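Local coordinates for CghA (Chaetomium globosum, PDB 6KBC), which is a mostly beta-stranded protein with two calycin-clan domains and holds the ligand WK1 in a pocket, at residues 182-187 / 228-233; 176-181 / 268-273; 82-87 / 345-350. All coordinates share one frame; numbering follows the deposited sequence.

Contact 1 of 3, residues 182-187 / 228-233; sequences YWFRPI and RSWLPM. With WK1 ((2S)-3-[(2S,4E)-4-[[(1R,2S,4aR,6S,8R,8aS)-2-[(E)-but-2-en-2-yl]-6,8-dimethyl-1,2,4a,5,6,7,8,8a-octahydronaphthalen-1-yl]-oxidanyl-methylidene]-3,5-bis(oxidanylidene)pyrrolidin-2-yl]-2-methyl-2-oxidanyl-propanoic acid), chain B.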
loop_
_atom_site.group_PDB
_atom_site.type_symbol
_atom_site.label_atom_id
_atom_site.label_comp_id
_atom_site.label_asym_id
_atom_site.label_seq_id
_atom_site.Cartn_x
_atom_site.Cartn_y
_atom_site.Cartn_z
ATOM N N TYR A 182 6.720 8.976 5.020
ATOM C CA TYR A 182 5.860 8.211 5.914
ATOM C C TYR A 182 4.963 7.279 5.126
ATOM O O TYR A 182 4.375 7.673 4.115
ATOM C CB TYR A 182 5.031 9.125 6.812
ATOM C CG TYR A 182 5.908 10.133 7.484
ATOM C CD1 TYR A 182 6.545 9.833 8.682
ATOM C CD2 TYR A 182 6.153 11.360 6.893
ATOM C CE1 TYR A 182 7.382 10.748 9.283
ATOM C CE2 TYR A 182 6.990 12.281 7.486
ATOM C CZ TYR A 182 7.598 11.973 8.675
ATOM O OH TYR A 182 8.431 12.898 9.257
ATOM N N TRP A 183 4.924 6.031 5.575
ATOM C CA TRP A 183 3.983 5.038 5.086
ATOM C C TRP A 183 3.776 4.059 6.224
ATOM O O TRP A 183 4.729 3.439 6.697
ATOM C CB TRP A 183 4.494 4.322 3.834
ATOM C CG TRP A 183 3.511 3.332 3.311
ATOM C CD1 TRP A 183 3.084 2.188 3.933
ATOM C CD2 TRP A 183 2.813 3.397 2.071
ATOM N NE1 TRP A 183 2.168 1.540 3.144
ATOM C CE2 TRP A 183 1.986 2.259 1.995
ATOM C CE3 TRP A 183 2.820 4.296 1.005
ATOM C CZ2 TRP A 183 1.157 2.012 0.908
ATOM C CZ3 TRP A 183 2.004 4.050 -0.070
ATOM C CH2 TRP A 183 1.172 2.920 -0.108
ATOM N N PHE A 184 2.541 3.936 6.687
ATOM C CA PHE A 184 2.247 2.969 7.723
ATOM C C PHE A 184 0.785 2.571 7.554
ATOM O O PHE A 184 0.119 2.984 6.600
ATOM C CB PHE A 184 2.579 3.546 9.105
ATOM C CG PHE A 184 1.820 4.797 9.419
ATOM C CD1 PHE A 184 2.327 6.044 9.052
ATOM C CD2 PHE A 184 0.582 4.731 10.038
ATOM C CE1 PHE A 184 1.612 7.204 9.308
ATOM C CE2 PHE A 184 -0.134 5.885 10.308
ATOM C CZ PHE A 184 0.379 7.120 9.948
ATOM N N ARG A 185 0.276 1.780 8.486
ATOM C CA ARG A 185 -1.004 1.110 8.280
ATOM C C ARG A 185 -1.985 1.473 9.383
ATOM O O ARG A 185 -1.959 0.868 10.471
ATOM C CB ARG A 185 -0.787 -0.399 8.197
ATOM C CG ARG A 185 -0.023 -0.769 6.918
ATOM C CD ARG A 185 0.592 -2.153 6.979
ATOM N NE ARG A 185 1.671 -2.222 7.949
ATOM C CZ ARG A 185 2.933 -1.887 7.691
ATOM N NH1 ARG A 185 3.276 -1.472 6.479
ATOM N NH2 ARG A 185 3.841 -1.972 8.650
ATOM N N PRO A 186 -2.865 2.444 9.154
ATOM C CA PRO A 186 -3.905 2.736 10.156
ATOM C C PRO A 186 -4.762 1.530 10.483
ATOM O O PRO A 186 -5.180 1.366 11.639
ATOM C CB PRO A 186 -4.712 3.852 9.488
ATOM C CG PRO A 186 -3.701 4.561 8.644
ATOM C CD PRO A 186 -2.868 3.432 8.060
ATOM N N ILE A 187 -5.045 0.677 9.502
ATOM C CA ILE A 187 -5.669 -0.613 9.762
ATOM C C ILE A 187 -4.815 -1.689 9.110
ATOM O O ILE A 187 -4.782 -1.804 7.876
ATOM C CB ILE A 187 -7.113 -0.690 9.262
ATOM C CG1 ILE A 187 -7.950 0.420 9.899
ATOM C CG2 ILE A 187 -7.672 -2.050 9.595
ATOM C CD1 ILE A 187 -9.280 0.638 9.212
ATOM N N ARG A 228 -1.621 4.498 4.941
ATOM C CA ARG A 228 -1.602 5.955 4.938
ATOM C C ARG A 228 -0.174 6.412 4.725
ATOM O O ARG A 228 0.738 5.922 5.396
ATOM C CB ARG A 228 -2.154 6.513 6.252
ATOM C CG ARG A 228 -1.981 8.008 6.444
ATOM C CD ARG A 228 -2.735 8.830 5.425
ATOM N NE ARG A 228 -2.818 10.218 5.881
ATOM C CZ ARG A 228 -2.414 11.280 5.185
ATOM N NH1 ARG A 228 -1.896 11.147 3.975
ATOM N NH2 ARG A 228 -2.543 12.494 5.707
ATOM N N SER A 229 0.013 7.347 3.803
ATOM C CA SER A 229 1.340 7.809 3.453
ATOM C C SER A 229 1.312 9.302 3.171
ATOM O O SER A 229 0.306 9.849 2.704
ATOM C CB SER A 229 1.877 7.075 2.229
ATOM O OG SER A 229 3.124 7.611 1.798
ATOM N N TRP A 230 2.434 9.954 3.459
ATOM C CA TRP A 230 2.664 11.296 2.940
ATOM C C TRP A 230 4.162 11.561 2.888
ATOM O O TRP A 230 4.921 11.084 3.733
ATOM C CB TRP A 230 1.932 12.353 3.775
ATOM C CG TRP A 230 2.484 12.552 5.147
ATOM C CD1 TRP A 230 3.406 13.481 5.537
ATOM C CD2 TRP A 230 2.122 11.825 6.328
ATOM N NE1 TRP A 230 3.647 13.368 6.887
ATOM C CE2 TRP A 230 2.876 12.355 7.393
ATOM C CE3 TRP A 230 1.247 10.766 6.585
ATOM C CZ2 TRP A 230 2.778 11.865 8.693
ATOM C CZ3 TRP A 230 1.149 10.287 7.868
ATOM C CH2 TRP A 230 1.908 10.835 8.909
ATOM N N LEU A 231 4.571 12.319 1.874
ATOM C CA LEU A 231 5.960 12.672 1.604
ATOM C C LEU A 231 5.988 14.121 1.144
ATOM O O LEU A 231 5.159 14.510 0.309
ATOM C CB LEU A 231 6.566 11.807 0.494
ATOM C CG LEU A 231 6.967 10.384 0.791
ATOM C CD1 LEU A 231 5.739 9.484 0.647
ATOM C CD2 LEU A 231 8.054 10.003 -0.208
ATOM N N PRO A 232 6.928 14.928 1.634
ATOM C CA PRO A 232 7.067 16.303 1.135
ATOM C C PRO A 232 7.980 16.436 -0.072
ATOM O O PRO A 232 8.206 17.558 -0.531
ATOM C CB PRO A 232 7.669 17.030 2.344
ATOM C CG PRO A 232 8.504 15.992 3.000
ATOM C CD PRO A 232 7.785 14.673 2.803
ATOM N N MET A 233 8.507 15.303 -0.539
ATOM C CA MET A 233 9.417 15.262 -1.706
ATOM C C MET A 233 8.904 14.253 -2.730
ATOM O O MET A 233 8.180 13.353 -2.359
ATOM C CB MET A 233 10.846 14.910 -1.289
ATOM C CG MET A 233 11.083 13.445 -1.001
ATOM S SD MET A 233 10.408 12.850 0.532
ATOM C CE MET A 233 11.523 13.506 1.754
HETATM O O WK1 B . -1.426 3.663 -11.770
HETATM C C17 WK1 B . -1.654 2.820 -10.941
HETATM O O1 WK1 B . -2.703 2.243 -10.886
HETATM C C19 WK1 B . -0.624 2.453 -9.953
HETATM O O2 WK1 B . 0.592 3.076 -10.191
HETATM C C18 WK1 B . -0.355 0.984 -10.058
HETATM C C20 WK1 B . -1.204 2.925 -8.648
HETATM C C22 WK1 B . -0.508 2.311 -7.503
HETATM N N WK1 B . -1.057 2.520 -6.177
HETATM C C21 WK1 B . -0.079 2.840 -5.336
HETATM O O5 WK1 B . -0.294 3.059 -4.059
HETATM C C23 WK1 B . 0.889 2.634 -7.313
HETATM O O4 WK1 B . 1.817 2.611 -8.247
HETATM C C24 WK1 B . 1.242 2.951 -5.972
HETATM C C16 WK1 B . 2.567 3.281 -5.458
HETATM O O3 WK1 B . 3.539 3.278 -6.286
HETATM C C9 WK1 B . 2.785 3.468 -4.016
HETATM C C8 WK1 B . 2.971 1.990 -3.570
HETATM C C12 WK1 B . 2.099 0.917 -4.189
HETATM C C13 WK1 B . 0.996 0.483 -3.623
HETATM C C90 WK1 B . 0.155 -0.570 -4.261
HETATM C C14 WK1 B . 2.483 0.312 -5.492
HETATM C C7 WK1 B . 4.379 1.519 -3.774
HETATM C C6 WK1 B . 5.359 2.224 -3.276
HETATM C C3 WK1 B . 5.025 3.598 -2.789
HETATM C C4 WK1 B . 4.001 4.308 -3.650
HETATM C C5 WK1 B . 3.551 5.534 -2.880
HETATM C C11 WK1 B . 2.680 6.392 -3.742
HETATM C C2 WK1 B . 6.191 4.488 -2.443
HETATM C C1 WK1 B . 5.634 5.512 -1.505
HETATM C C10 WK1 B . 6.650 6.387 -0.848
HETATM C C WK1 B . 4.678 6.359 -2.287
#
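Two donors from strand 228-231 grip the carbonyl oxygen of Y182. The hydroxyl of S229 enters within the carbonyl plane, S229 OG to Y182 O 2.6 Å, while the amide of W230 reaches the same oxygen from above that plane, W230 N to Y182 O 3.1 Å. The setting is an antiparallel β pairing in the N-terminal calycin-clan domain, and it illustrates how a regular backbone register can present two different surfaces. Y182 with W230 and F184 with R228 are the hydrogen-bonded pairs, and W183 with S229 is the non-hydrogen-bonded pair between them. Of these bonds the one from R228 N to F184 O is the shortest between backbone atoms, at 2.8 Å.

Y182, F184, R228 and W230 share one face of the sheet. W230 has CG between its backbone N and carbonyl carbon (chi1 69°), and its CZ2 lies over one face of the Y182 ring, toward the rim. The indole's five-membered ring is turned 24° from the phenol and slid, so the two barely overlap. What sits squarely over the indole is Y182 CB, 3.8 Å from the centroid of the W230 six-membered ring in a CH-π contact. F184 completes the aromatic cluster rim to rim, its plane 84° from that of W230 and its CE1 3.4 Å from W230 CZ3. Within its own strand, the R228 guanidinium lays one face over W230 CE3; its charge is paired with E47, and its NE donates to N32 O. K36 adds a cation-π partner for W230.

W183 and L231 reach the pocket instead. W183, whose NE1 is bonded to D227, brings CZ3 to 3.5 Å from C5 of WK1. L231 offers both methyls to one ligand methyl, and its CD1 stands 3.6 Å from WK1 C10.

Contact 2 of 3, residues 176-181 / 268-273; sequences EVAPGA and QNTVNA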
loop_
_atom_site.group_PDB
_atom_site.type_symbol
_atom_site.label_atom_id
_atom_site.label_comp_id
_atom_site.label_asym_id
_atom_site.label_seq_id
_atom_site.Cartn_x
_atom_site.Cartn_y
_atom_site.Cartn_z
ATOM N N GLU A 176 7.795 6.300 9.760
ATOM C CA GLU A 176 8.632 6.500 8.598
ATOM C C GLU A 176 8.709 5.226 7.770
ATOM O O GLU A 176 8.733 4.119 8.312
ATOM C CB GLU A 176 10.035 6.912 9.043
ATOM C CG GLU A 176 10.111 8.347 9.534
ATOM C CD GLU A 176 11.541 8.793 9.798
ATOM O OE1 GLU A 176 12.361 7.953 10.236
ATOM O OE2 GLU A 176 11.837 9.979 9.548
ATOM N N VAL A 177 8.756 5.400 6.456
ATOM C CA VAL A 177 9.229 4.368 5.536
ATOM C C VAL A 177 10.602 4.723 4.976
ATOM O O VAL A 177 11.236 3.875 4.327
ATOM C CB VAL A 177 8.221 4.144 4.390
ATOM C CG1 VAL A 177 8.128 5.384 3.521
ATOM C CG2 VAL A 177 8.543 2.889 3.570
ATOM N N ALA A 178 11.051 5.954 5.191
ATOM C CA ALA A 178 12.396 6.454 4.925
ATOM C C ALA A 178 12.522 7.771 5.682
ATOM O O ALA A 178 11.513 8.294 6.188
ATOM C CB ALA A 178 12.646 6.646 3.416
ATOM N N PRO A 179 13.745 8.321 5.825
ATOM C CA PRO A 179 13.864 9.605 6.542
ATOM C C PRO A 179 12.922 10.672 6.001
ATOM O O PRO A 179 12.957 11.005 4.810
ATOM C CB PRO A 179 15.340 9.993 6.338
ATOM C CG PRO A 179 16.046 8.681 6.164
ATOM C CD PRO A 179 15.066 7.791 5.416
ATOM N N GLY A 180 12.039 11.176 6.864
ATOM C CA GLY A 180 11.106 12.221 6.474
ATOM C C GLY A 180 10.053 11.812 5.470
ATOM O O GLY A 180 9.416 12.683 4.864
ATOM N N ALA A 181 9.864 10.511 5.259
ATOM C CA ALA A 181 8.841 9.982 4.368
ATOM C C ALA A 181 8.047 8.936 5.138
ATOM O O ALA A 181 8.628 8.113 5.851
ATOM C CB ALA A 181 9.476 9.377 3.106
ATOM N N GLN A 268 20.280 3.227 0.171
ATOM C CA GLN A 268 19.692 3.097 1.497
ATOM C C GLN A 268 18.483 2.179 1.431
ATOM O O GLN A 268 17.661 2.277 0.516
ATOM C CB GLN A 268 19.273 4.462 2.042
ATOM C CG GLN A 268 20.422 5.214 2.639
ATOM C CD GLN A 268 20.031 6.565 3.139
ATOM O OE1 GLN A 268 18.901 7.021 2.926
ATOM N NE2 GLN A 268 20.960 7.227 3.824
ATOM N N ASN A 269 18.410 1.267 2.397
ATOM C CA ASN A 269 17.422 0.198 2.450
ATOM C C ASN A 269 16.513 0.505 3.631
ATOM O O ASN A 269 16.954 0.426 4.783
ATOM C CB ASN A 269 18.136 -1.141 2.616
ATOM C CG ASN A 269 17.329 -2.317 2.115
ATOM O OD1 ASN A 269 16.151 -2.200 1.778
ATOM N ND2 ASN A 269 17.967 -3.473 2.072
ATOM N N THR A 270 15.271 0.900 3.353
ATOM C CA THR A 270 14.352 1.283 4.420
ATOM C C THR A 270 13.023 0.555 4.258
ATOM O O THR A 270 12.649 0.132 3.156
ATOM C CB THR A 270 14.118 2.805 4.457
ATOM O OG1 THR A 270 13.478 3.237 3.250
ATOM C CG2 THR A 270 15.453 3.554 4.598
ATOM N N VAL A 271 12.285 0.437 5.365
ATOM C CA VAL A 271 11.067 -0.365 5.349
ATOM C C VAL A 271 10.165 0.033 6.507
ATOM O O VAL A 271 10.625 0.378 7.597
ATOM C CB VAL A 271 11.387 -1.883 5.391
ATOM C CG1 VAL A 271 11.900 -2.298 6.760
ATOM C CG2 VAL A 271 10.171 -2.704 5.021
ATOM N N ASN A 272 8.870 -0.053 6.268
ATOM C CA ASN A 272 7.884 -0.058 7.338
ATOM C C ASN A 272 7.041 -1.303 7.104
ATOM O O ASN A 272 6.312 -1.373 6.116
ATOM C CB ASN A 272 7.052 1.216 7.307
ATOM C CG ASN A 272 6.269 1.405 8.579
ATOM O OD1 ASN A 272 5.437 0.560 8.924
ATOM N ND2 ASN A 272 6.580 2.469 9.326
ATOM N N ALA A 273 7.201 -2.305 7.964
ATOM C CA ALA A 273 6.617 -3.613 7.711
ATOM C C ALA A 273 6.194 -4.232 9.026
ATOM O O ALA A 273 6.658 -3.845 10.103
ATOM C CB ALA A 273 7.596 -4.558 6.997
HETATM O O HOH W 1 11.091 2.777 8.946
#
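T270 and N272 of strand 269-273 each reach a backbone carbonyl of the opposing loop, on consecutive residues. The T270 hydroxyl donates within the carbonyl plane of V177, T270 OG1 to V177 O 2.6 Å. The N272 amide donates to E176, N272 ND2 to E176 O 2.9 Å, along an almost straight N-H...O line of 170°; the oxygen lies in the plane of the amide, yet the donor stands well above the plane of the peptide carbonyl. A water fills a second role at E176 O, donating to it at 2.8 Å and also to V271 O, so that one oxygen is met by both side chain and solvent. Van der Waals contacts are few: A178 CB lies 3.5 Å from T270 OG1, and V177 CB 4.3 Å from N272 CB.

The contact joins the N-terminal domain to the C-terminal one, and its two accepting carbonyls are positioned by a tight backbone motif. V177 and A178 both face A181 in a classic β bulge, and A178 to A181 form a type II β turn, with the positive phi of G180 (67°) at its third position. The bulge is tied by V177 N to A181 O at 2.8 Å, while the bond from A178 N to the same oxygen is weak. E176 braces the turn with its own side chain: E176 OE2 accepts from G180 N at 2.9 Å, approached from above the carboxylate plane.

On the strand side, N272 has CG anti to its backbone N (chi1 -166°), which sets CG alongside the E176 carbonyl; from there ND2 reaches both E176 O and E174 O, and the second bond helps to fix the amide. Strand 269-277 pairs antiparallel with strand 252-261, whose M257 touches V177. That valine also packs on W183, and its side chain lies about 5 Å from WK1.

Contact 3 of 3, residues 82-87 / 345-350; sequences NAAWSD and HHQAWW. With WK1 ((2S)-3-[(2S,4E)-4-[[(1R,2S,4aR,6S,8R,8aS)-2-[(E)-but-2-en-2-yl]-6,8-dimethyl-1,2,4a,5,6,7,8,8a-octahydronaphthalen-1-yl]-oxidanyl-methylidene]-3,5-bis(oxidanylidene)pyrrolidin-2-yl]-2-methyl-2-oxidanyl-propanoic acid), chain B.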
loop_
_atom_site.group_PDB
_atom_site.type_symbol
_atom_site.label_atom_id
_atom_site.label_comp_id
_atom_site.label_asym_id
_atom_site.label_seq_id
_atom_site.Cartn_x
_atom_site.Cartn_y
_atom_site.Cartn_z
ATOM N N ASN A 82 -6.988 -0.604 -9.198
ATOM C CA ASN A 82 -6.584 -1.825 -9.879
ATOM C C ASN A 82 -7.435 -2.976 -9.373
ATOM O O ASN A 82 -7.677 -3.093 -8.170
ATOM C CB ASN A 82 -5.106 -2.131 -9.647
ATOM C CG ASN A 82 -4.207 -1.133 -10.332
ATOM O OD1 ASN A 82 -3.930 -1.265 -11.518
ATOM N ND2 ASN A 82 -3.777 -0.104 -9.601
ATOM N N ALA A 83 -7.845 -3.847 -10.290
ATOM C CA ALA A 83 -8.695 -4.974 -9.941
ATOM C C ALA A 83 -8.266 -6.180 -10.757
ATOM O O ALA A 83 -7.875 -6.037 -11.920
ATOM C CB ALA A 83 -10.179 -4.654 -10.205
ATOM N N ALA A 84 -8.332 -7.360 -10.142
ATOM C CA ALA A 84 -7.929 -8.598 -10.792
ATOM C C ALA A 84 -8.937 -9.689 -10.469
ATOM O O ALA A 84 -9.455 -9.751 -9.351
ATOM C CB ALA A 84 -6.526 -9.040 -10.351
ATOM N N TRP A 85 -9.199 -10.554 -11.447
ATOM C CA TRP A 85 -10.055 -11.722 -11.275
ATOM C C TRP A 85 -9.254 -12.967 -11.625
ATOM O O TRP A 85 -8.419 -12.940 -12.527
ATOM C CB TRP A 85 -11.285 -11.684 -12.195
ATOM C CG TRP A 85 -12.335 -10.664 -11.887
ATOM C CD1 TRP A 85 -13.563 -10.895 -11.314
ATOM C CD2 TRP A 85 -12.279 -9.255 -12.162
ATOM N NE1 TRP A 85 -14.259 -9.716 -11.210
ATOM C CE2 TRP A 85 -13.503 -8.698 -11.736
ATOM C CE3 TRP A 85 -11.314 -8.412 -12.728
ATOM C CZ2 TRP A 85 -13.783 -7.339 -11.849
ATOM C CZ3 TRP A 85 -11.590 -7.063 -12.838
ATOM C CH2 TRP A 85 -12.819 -6.534 -12.397
ATOM N N SER A 86 -9.560 -14.073 -10.944
ATOM C CA SER A 86 -8.829 -15.316 -11.180
ATOM C C SER A 86 -8.922 -15.778 -12.630
ATOM O O SER A 86 -8.056 -16.530 -13.087
ATOM C CB SER A 86 -9.350 -16.423 -10.257
ATOM O OG SER A 86 -10.746 -16.602 -10.424
ATOM N N ASP A 87 -9.954 -15.358 -13.368
ATOM C CA ASP A 87 -10.071 -15.787 -14.759
ATOM C C ASP A 87 -9.125 -15.047 -15.698
ATOM O O ASP A 87 -9.155 -15.309 -16.907
ATOM C CB ASP A 87 -11.518 -15.655 -15.254
ATOM C CG ASP A 87 -11.973 -14.205 -15.450
ATOM O OD1 ASP A 87 -11.202 -13.250 -15.220
ATOM O OD2 ASP A 87 -13.144 -14.018 -15.847
ATOM N N HIS A 345 4.993 -14.946 -7.919
ATOM C CA HIS A 345 4.064 -14.307 -8.840
ATOM C C HIS A 345 3.114 -15.332 -9.436
ATOM O O HIS A 345 3.543 -16.216 -10.191
ATOM C CB HIS A 345 4.825 -13.611 -9.964
ATOM C CG HIS A 345 5.727 -12.511 -9.486
ATOM N ND1 HIS A 345 6.843 -12.109 -10.188
ATOM C CD2 HIS A 345 5.666 -11.724 -8.385
ATOM C CE1 HIS A 345 7.439 -11.127 -9.534
ATOM N NE2 HIS A 345 6.736 -10.863 -8.443
ATOM N N HIS A 346 1.830 -15.204 -9.114
ATOM C CA HIS A 346 0.808 -16.120 -9.588
ATOM C C HIS A 346 -0.013 -15.536 -10.722
ATOM O O HIS A 346 -0.290 -16.228 -11.700
ATOM C CB HIS A 346 -0.121 -16.526 -8.436
ATOM C CG HIS A 346 -1.213 -17.450 -8.865
ATOM N ND1 HIS A 346 -1.002 -18.795 -9.085
ATOM C CD2 HIS A 346 -2.518 -17.219 -9.152
ATOM C CE1 HIS A 346 -2.132 -19.353 -9.481
ATOM N NE2 HIS A 346 -3.069 -18.419 -9.525
ATOM N N GLN A 347 -0.387 -14.269 -10.626
ATOM C CA GLN A 347 -1.174 -13.627 -11.662
ATOM C C GLN A 347 -0.620 -12.241 -11.887
ATOM O O GLN A 347 -0.448 -11.484 -10.929
ATOM C CB GLN A 347 -2.670 -13.528 -11.289
ATOM C CG GLN A 347 -3.490 -12.891 -12.400
ATOM C CD GLN A 347 -4.964 -12.714 -12.049
ATOM O OE1 GLN A 347 -5.438 -13.173 -11.001
ATOM N NE2 GLN A 347 -5.691 -12.029 -12.927
ATOM N N ALA A 348 -0.374 -11.914 -13.150
ATOM C CA ALA A 348 0.058 -10.576 -13.530
ATOM C C ALA A 348 -1.126 -9.628 -13.428
ATOM O O ALA A 348 -2.103 -9.760 -14.165
ATOM C CB ALA A 348 0.614 -10.582 -14.950
ATOM N N TRP A 349 -1.036 -8.669 -12.521
ATOM C CA TRP A 349 -2.159 -7.797 -12.216
ATOM C C TRP A 349 -2.082 -6.501 -13.016
ATOM O O TRP A 349 -3.006 -6.159 -13.762
ATOM C CB TRP A 349 -2.150 -7.538 -10.710
ATOM C CG TRP A 349 -3.325 -6.783 -10.162
ATOM C CD1 TRP A 349 -4.328 -6.170 -10.861
ATOM C CD2 TRP A 349 -3.587 -6.542 -8.783
ATOM N NE1 TRP A 349 -5.216 -5.573 -9.985
ATOM C CE2 TRP A 349 -4.779 -5.784 -8.704
ATOM C CE3 TRP A 349 -2.931 -6.895 -7.599
ATOM C CZ2 TRP A 349 -5.322 -5.376 -7.493
ATOM C CZ3 TRP A 349 -3.476 -6.482 -6.388
ATOM C CH2 TRP A 349 -4.653 -5.728 -6.349
ATOM N N TRP A 350 -0.987 -5.763 -12.858
ATOM C CA TRP A 350 -0.718 -4.596 -13.678
ATOM C C TRP A 350 0.761 -4.595 -14.020
ATOM O O TRP A 350 1.568 -5.268 -13.376
ATOM C CB TRP A 350 -1.146 -3.288 -12.981
ATOM C CG TRP A 350 -0.275 -2.852 -11.835
ATOM C CD1 TRP A 350 0.930 -2.196 -11.907
ATOM C CD2 TRP A 350 -0.566 -3.003 -10.446
ATOM N NE1 TRP A 350 1.406 -1.943 -10.642
ATOM C CE2 TRP A 350 0.512 -2.434 -9.727
ATOM C CE3 TRP A 350 -1.635 -3.567 -9.735
ATOM C CZ2 TRP A 350 0.555 -2.420 -8.340
ATOM C CZ3 TRP A 350 -1.589 -3.551 -8.347
ATOM C CH2 TRP A 350 -0.499 -2.980 -7.665
HETATM O O WK1 B . -1.426 3.663 -11.770
HETATM C C17 WK1 B . -1.654 2.820 -10.941
HETATM O O1 WK1 B . -2.703 2.243 -10.886
HETATM C C19 WK1 B . -0.624 2.453 -9.953
HETATM O O2 WK1 B . 0.592 3.076 -10.191
HETATM C C18 WK1 B . -0.355 0.984 -10.058
HETATM C C20 WK1 B . -1.204 2.925 -8.648
HETATM C C22 WK1 B . -0.508 2.311 -7.503
HETATM N N WK1 B . -1.057 2.520 -6.177
HETATM C C21 WK1 B . -0.079 2.840 -5.336
HETATM O O5 WK1 B . -0.294 3.059 -4.059
HETATM C C23 WK1 B . 0.889 2.634 -7.313
HETATM O O4 WK1 B . 1.817 2.611 -8.247
HETATM C C24 WK1 B . 1.242 2.951 -5.972
HETATM C C16 WK1 B . 2.567 3.281 -5.458
HETATM O O3 WK1 B . 3.539 3.278 -6.286
HETATM C C9 WK1 B . 2.785 3.468 -4.016
HETATM C C8 WK1 B . 2.971 1.990 -3.570
HETATM C C12 WK1 B . 2.099 0.917 -4.189
HETATM C C13 WK1 B . 0.996 0.483 -3.623
HETATM C C90 WK1 B . 0.155 -0.570 -4.261
HETATM C C14 WK1 B . 2.483 0.312 -5.492
HETATM C C7 WK1 B . 4.379 1.519 -3.774
HETATM C C6 WK1 B . 5.359 2.224 -3.276
HETATM C C3 WK1 B . 5.025 3.598 -2.789
HETATM C C4 WK1 B . 4.001 4.308 -3.650
HETATM C C5 WK1 B . 3.551 5.534 -2.880
HETATM C C11 WK1 B . 2.680 6.392 -3.742
HETATM C C2 WK1 B . 6.191 4.488 -2.443
HETATM C C1 WK1 B . 5.634 5.512 -1.505
HETATM C C10 WK1 B . 6.650 6.387 -0.848
HETATM C C WK1 B . 4.678 6.359 -2.287
#
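Between W85 and Q347 runs the one hydrogen bond that joins the two segments: the extended Q347 side chain brings NE2 to 2.9 Å from W85 O, above the carbonyl plane. A second polar bond leads to the ligand, with N82 ND2 donating to WK1 O1 at 2.9 Å while N82 OD1 is held by S92.

Aromatic packing supplies most of the rest. W349 is a slab covered on both faces: A84 CB makes a CH-π contact 3.7 Å from the centroid of its five-membered ring, and W350 CZ3 lies over the opposite face. At its edge, W349 CZ2 comes within 3.3 Å of N82 O. The W350 ring, its NE1 bonded to N364, carries the N82 amide and WK1 C18 on one face. Amide and ring planes are 32° apart, and C18 is 3.5 Å from W350 NE1, making the indole part of the pocket wall.

Segments 82-85 and 348-350 face each other without pairing, their axes 7.2 Å apart at closest. Strand 77-85 is flanked by strands 60-69 and 90-96 of the N-terminal domain, and strand 348-353 pairs with strand 363-375 of the C-terminal domain.

Contacts 1 and 3 show how a pocket draws on distant parts of a chain, with contact 2 nearby. Residues 82-87 come first and 345-350 last, so contact 3 brackets contact 2, which in turn brackets contact 1; segment 176-181 runs directly into 182-187. Contacts 1 and 2 adjoin, with centres 10 Å apart and a probable hydrogen bond from R185 NH1 to N272 O at 3.1 Å. Contact 3 lies about 25 Å from contact 1 and 27 Å from contact 2, centre to centre. Contact 1 stays within the N-terminal domain, whereas contacts 2 and 3 join it to the C-terminal domain on opposite sides of the chain's centre. Contacts 1 and 3 touch different parts of WK1.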